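Local coordinates for integron cassette protein Vpc_cass2 (Vibrio paracholerae, PDB 3JRT) that is of unknown function but is encoded by a mobile integron gene cassette and folds into an all-helical subunit that pairs with a second copy of itself, at residues 67-70 against 71-74; 166-169 against 170-173. All blocks are in the same frame, centred on the assembly; numbering follows the deposited sequence.

Contact 1. Residues 67-70 against 71-74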
loop_
_atom_site.group_PDB
_atom_site.type_symbol
_atom_site.label_atom_id
_atom_site.label_comp_id
_atom_site.label_asym_id
_atom_site.label_seq_id
_atom_site.Cartn_x
_atom_site.Cartn_y
_atom_site.Cartn_z
ATOM N N ARG A 67 -5.262 12.717 8.302
ATOM C CA ARG A 67 -4.038 13.106 7.622
ATOM C C ARG A 67 -2.951 12.035 7.759
ATOM O O ARG A 67 -2.312 11.686 6.791
ATOM C CB ARG A 67 -3.541 14.458 8.126
ATOM C CG ARG A 67 -2.354 14.980 7.370
ATOM C CD ARG A 67 -2.040 16.440 7.719
ATOM N NE ARG A 67 -0.857 16.896 7.005
ATOM C CZ ARG A 67 0.371 16.815 7.496
ATOM N NH1 ARG A 67 0.558 16.327 8.712
ATOM N NH2 ARG A 67 1.406 17.234 6.782
ATOM N N GLN A 68 -2.742 11.520 8.967
ATOM C CA GLN A 68 -1.772 10.449 9.153
ATOM C C GLN A 68 -2.087 9.228 8.285
ATOM O O GLN A 68 -1.193 8.553 7.773
ATOM C CB GLN A 68 -1.702 10.035 10.638
ATOM C CG GLN A 68 -0.881 10.944 11.496
ATOM C CD GLN A 68 -0.940 10.580 13.000
ATOM O OE1 GLN A 68 -0.508 11.367 13.861
ATOM N NE2 GLN A 68 -1.481 9.392 13.314
ATOM N N CYS A 69 -3.366 8.938 8.125
ATOM C CA CYS A 69 -3.762 7.764 7.359
ATOM C C CYS A 69 -3.384 7.923 5.894
ATOM O O CYS A 69 -2.966 6.961 5.245
ATOM C CB CYS A 69 -5.267 7.495 7.524
ATOM S SG CYS A 69 -5.691 6.830 9.136
ATOM N N ILE A 70 -3.520 9.146 5.388
ATOM C CA ILE A 70 -3.104 9.466 4.029
ATOM C C ILE A 70 -1.599 9.282 3.857
ATOM O O ILE A 70 -1.139 8.702 2.871
ATOM C CB ILE A 70 -3.509 10.906 3.633
ATOM C CG1 ILE A 70 -5.025 11.021 3.580
ATOM C CG2 ILE A 70 -2.941 11.276 2.270
ATOM C CD1 ILE A 70 -5.538 12.467 3.578
ATOM N N TRP A 71 -0.835 9.803 4.815
ATOM C CA TRP A 71 0.611 9.642 4.801
ATOM C C TRP A 71 1.013 8.174 4.838
ATOM O O TRP A 71 1.914 7.760 4.107
ATOM C CB TRP A 71 1.296 10.452 5.937
ATOM C CG TRP A 71 1.400 11.896 5.568
ATOM C CD1 TRP A 71 0.389 12.808 5.520
ATOM C CD2 TRP A 71 2.575 12.578 5.126
ATOM N NE1 TRP A 71 0.865 14.025 5.092
ATOM C CE2 TRP A 71 2.206 13.911 4.847
ATOM C CE3 TRP A 71 3.903 12.191 4.935
ATOM C CZ2 TRP A 71 3.125 14.867 4.410
ATOM C CZ3 TRP A 71 4.808 13.131 4.473
ATOM C CH2 TRP A 71 4.416 14.459 4.231
ATOM N N ARG A 72 0.381 7.376 5.689
ATOM C CA ARG A 72 0.738 5.951 5.688
ATOM C C ARG A 72 0.385 5.308 4.341
ATOM O O ARG A 72 1.198 4.576 3.772
ATOM C CB ARG A 72 0.103 5.183 6.848
ATOM C CG ARG A 72 0.550 5.651 8.238
ATOM C CD ARG A 72 0.195 4.614 9.293
ATOM N NE ARG A 72 -1.239 4.328 9.350
ATOM C CZ ARG A 72 -2.102 5.016 10.097
ATOM N NH1 ARG A 72 -1.688 6.035 10.844
ATOM N NH2 ARG A 72 -3.385 4.687 10.101
ATOM N N LEU A 73 -0.813 5.595 3.830
ATOM C CA LEU A 73 -1.210 5.040 2.538
ATOM C C LEU A 73 -0.114 5.261 1.510
ATOM O O LEU A 73 0.300 4.328 0.836
ATOM C CB LEU A 73 -2.532 5.649 2.032
ATOM C CG LEU A 73 -2.953 5.238 0.608
ATOM C CD1 LEU A 73 -3.228 3.738 0.560
ATOM C CD2 LEU A 73 -4.195 5.986 0.143
ATOM N N CYS A 74 0.347 6.505 1.381
ATOM C CA CYS A 74 1.293 6.839 0.318
ATOM C C CYS A 74 2.718 6.399 0.642
ATOM O O CYS A 74 3.442 5.842 -0.198
ATOM C CB CYS A 74 1.234 8.331 -0.012
ATOM S SG CYS A 74 -0.408 8.850 -0.603
HETATM O O HOH W 1 -3.826 7.548 11.915
#

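Contact 2. Residues 166-169 against 170-173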
loop_
_atom_site.group_PDB
_atom_site.type_symbol
_atom_site.label_atom_id
_atom_site.label_comp_id
_atom_site.label_asym_id
_atom_site.label_seq_id
_atom_site.Cartn_x
_atom_site.Cartn_y
_atom_site.Cartn_z
ATOM N N ASP A 166 7.580 17.342 -9.921
ATOM C CA ASP A 166 6.487 17.785 -10.789
ATOM C C ASP A 166 6.994 18.025 -12.202
ATOM O O ASP A 166 8.143 18.425 -12.403
ATOM C CB ASP A 166 5.853 19.071 -10.254
ATOM C CG ASP A 166 5.071 18.849 -8.975
ATOM O OD1 ASP A 166 4.749 17.682 -8.668
ATOM O OD2 ASP A 166 4.775 19.842 -8.275
ATOM N N ASN A 167 6.133 17.792 -13.184
ATOM C CA ASN A 167 6.521 17.970 -14.579
ATOM C C ASN A 167 7.854 17.278 -14.843
ATOM O O ASN A 167 8.809 17.890 -15.325
ATOM C CB ASN A 167 6.602 19.460 -14.929
ATOM C CG ASN A 167 5.296 20.197 -14.659
ATOM O OD1 ASN A 167 4.229 19.788 -15.125
ATOM N ND2 ASN A 167 5.378 21.289 -13.902
ATOM N N ILE A 168 7.905 15.992 -14.510
ATOM C CA ILE A 168 9.116 15.196 -14.657
ATOM C C ILE A 168 9.633 15.236 -16.091
ATOM O O ILE A 168 10.773 14.852 -16.359
ATOM C CB ILE A 168 8.876 13.730 -14.244
ATOM C CG1 ILE A 168 10.200 13.040 -13.917
ATOM C CG2 ILE A 168 8.118 12.971 -15.340
ATOM C CD1 ILE A 168 10.020 11.645 -13.361
ATOM N N SER A 169 8.786 15.694 -17.006
ATOM C CA SER A 169 9.157 15.825 -18.410
ATOM C C SER A 169 10.401 16.695 -18.543
ATOM O O SER A 169 11.462 16.222 -18.946
ATOM C CB SER A 169 8.000 16.430 -19.208
ATOM O OG SER A 169 6.806 15.690 -19.013
ATOM N N THR A 170 10.261 17.969 -18.193
ATOM C CA THR A 170 11.386 18.895 -18.187
ATOM C C THR A 170 12.238 18.693 -16.941
ATOM O O THR A 170 12.216 19.509 -16.019
ATOM C CB THR A 170 10.903 20.352 -18.223
ATOM O OG1 THR A 170 9.953 20.567 -17.169
ATOM C CG2 THR A 170 10.253 20.665 -19.565
ATOM N N THR A 171 12.995 17.603 -16.922
ATOM C CA THR A 171 13.753 17.219 -15.743
ATOM C C THR A 171 14.899 16.315 -16.153
ATOM O O THR A 171 14.715 15.405 -16.960
ATOM C CB THR A 171 12.844 16.473 -14.728
ATOM O OG1 THR A 171 12.112 17.427 -13.945
ATOM C CG2 THR A 171 13.659 15.574 -13.798
ATOM N N ASP A 172 16.085 16.566 -15.618
ATOM C CA ASP A 172 17.182 15.633 -15.819
ATOM C C ASP A 172 16.741 14.321 -15.187
ATOM O O ASP A 172 16.554 14.240 -13.965
ATOM C CB ASP A 172 18.467 16.143 -15.167
ATOM C CG ASP A 172 19.629 15.175 -15.326
ATOM O OD1 ASP A 172 19.408 14.057 -15.838
ATOM O OD2 ASP A 172 20.764 15.535 -14.942
ATOM N N LYS A 173 16.558 13.301 -16.018
ATOM C CA LYS A 173 16.013 12.037 -15.540
ATOM C C LYS A 173 16.992 11.275 -14.650
ATOM O O LYS A 173 16.629 10.286 -14.020
ATOM C CB LYS A 173 15.522 11.179 -16.709
ATOM C CG LYS A 173 14.317 11.787 -17.411
ATOM C CD LYS A 173 13.473 10.750 -18.134
ATOM C CE LYS A 173 12.056 11.277 -18.330
ATOM N NZ LYS A 173 11.228 10.414 -19.214
#

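Contact 1. Residues 67-70 against 71-74
Water 1 ties two side chains of successive turns together: it accepts from Arg72 NH1 at 2.8 Å and, more loosely, from Gln68 NE2 at 3.3 Å. It sits in the plane of the Arg72 guanidinium, at its edge, while the Gln68 amide is turned 69° from that plane. A bend at chi3 (-59°) folds the arginine back over its own helix, bringing Arg72 NH2 to 3.3 Å from Cys69 SG and one guanidinium face above Cys69 CA. The same NH2 reaches across the dimer interface in a salt bridge to Asp41 of the second subunit. All of this rides on helix 64-91, whose i to i+4 bonds run unbroken here, from Arg72 N to Gln68 O at 2.9 Å and from Leu73 N to Cys69 O, for example. On another side of the helix, Arg67 and Trp71 lie alongside each other, pointing the same way. The extended arginine carries its guanidinium past the indole, so that Trp71 NE1 lies over one face, toward the rim, 3.7 Å from Arg67 NH2, with the two planes 55° apart and no flat stack. Glu53 of helix 27-53 takes both polar ends, in a salt bridge with Arg67 NE and a hydrogen bond from Trp71 NE1.

Contact 2. Residues 166-169 against 170-173
Asn167 O and Thr170 meet where the chain bends sharply: Thr170 OG1 gives this carbonyl a weak hydrogen bond of 3.4 Å. The hydroxyl can reach it because chi1 of Thr170 (53°) sets OG1 between the backbone N and the carbonyl carbon, while the methyl CG2 stands anti to the carbonyl carbon. Thr171 OG1 also comes near Asn167 O, at 3.6 Å, but its proton is directed at Thr170 O, 2.9 Å away, in another weak bond. A third weak bond, from Thr171 N to Ser169 O at 2.9 Å, is bent to 129° at the hydrogen. Three polar hydrogens thus find carbonyl acceptors within the turn, none in a strong bond. Thr171 CB also sits 3.1 Å from Ile168 O, and its CG2 lies 4.3 Å from Ile168 CG1, a loose aliphatic touch. Ile168 itself leans on Val178 of helix 177-188, and Thr171 on Pro165. The charged groups find their partners beyond the turn: Asp166 OD1 forms a salt bridge with Lys50, and Lys173 NZ another with Glu182 of helix 177-188. Asp172 OD1 accepts from the backbone N of Ser174, a little farther along the chain. The bond between Ser169 O and Thr171 N closes an inverse gamma turn centred on Thr170, a tight bend in the surface loop that joins helix 157-163 to helix 177-188.

How the contacts relate
Contact 1 lies along helix 64-91 and is partly buried, with half its residues enclosed, whereas contact 2 lies on the surface in an irregular loop; their centres are 25 Å apart and they do not touch. The two share no helix, though both are linked by salt bridges to helix 27-53, contact 1 through Glu53 and contact 2 through Lys50. Regular, nearly straight backbone bonds hold contact 1, which leaves its side chains to engage neighbouring parts of the fold and the second subunit. In contact 2 the local bonds are few and weak, threonine hydroxyls take part in them, and no residue of the second subunit touches residues 166-173.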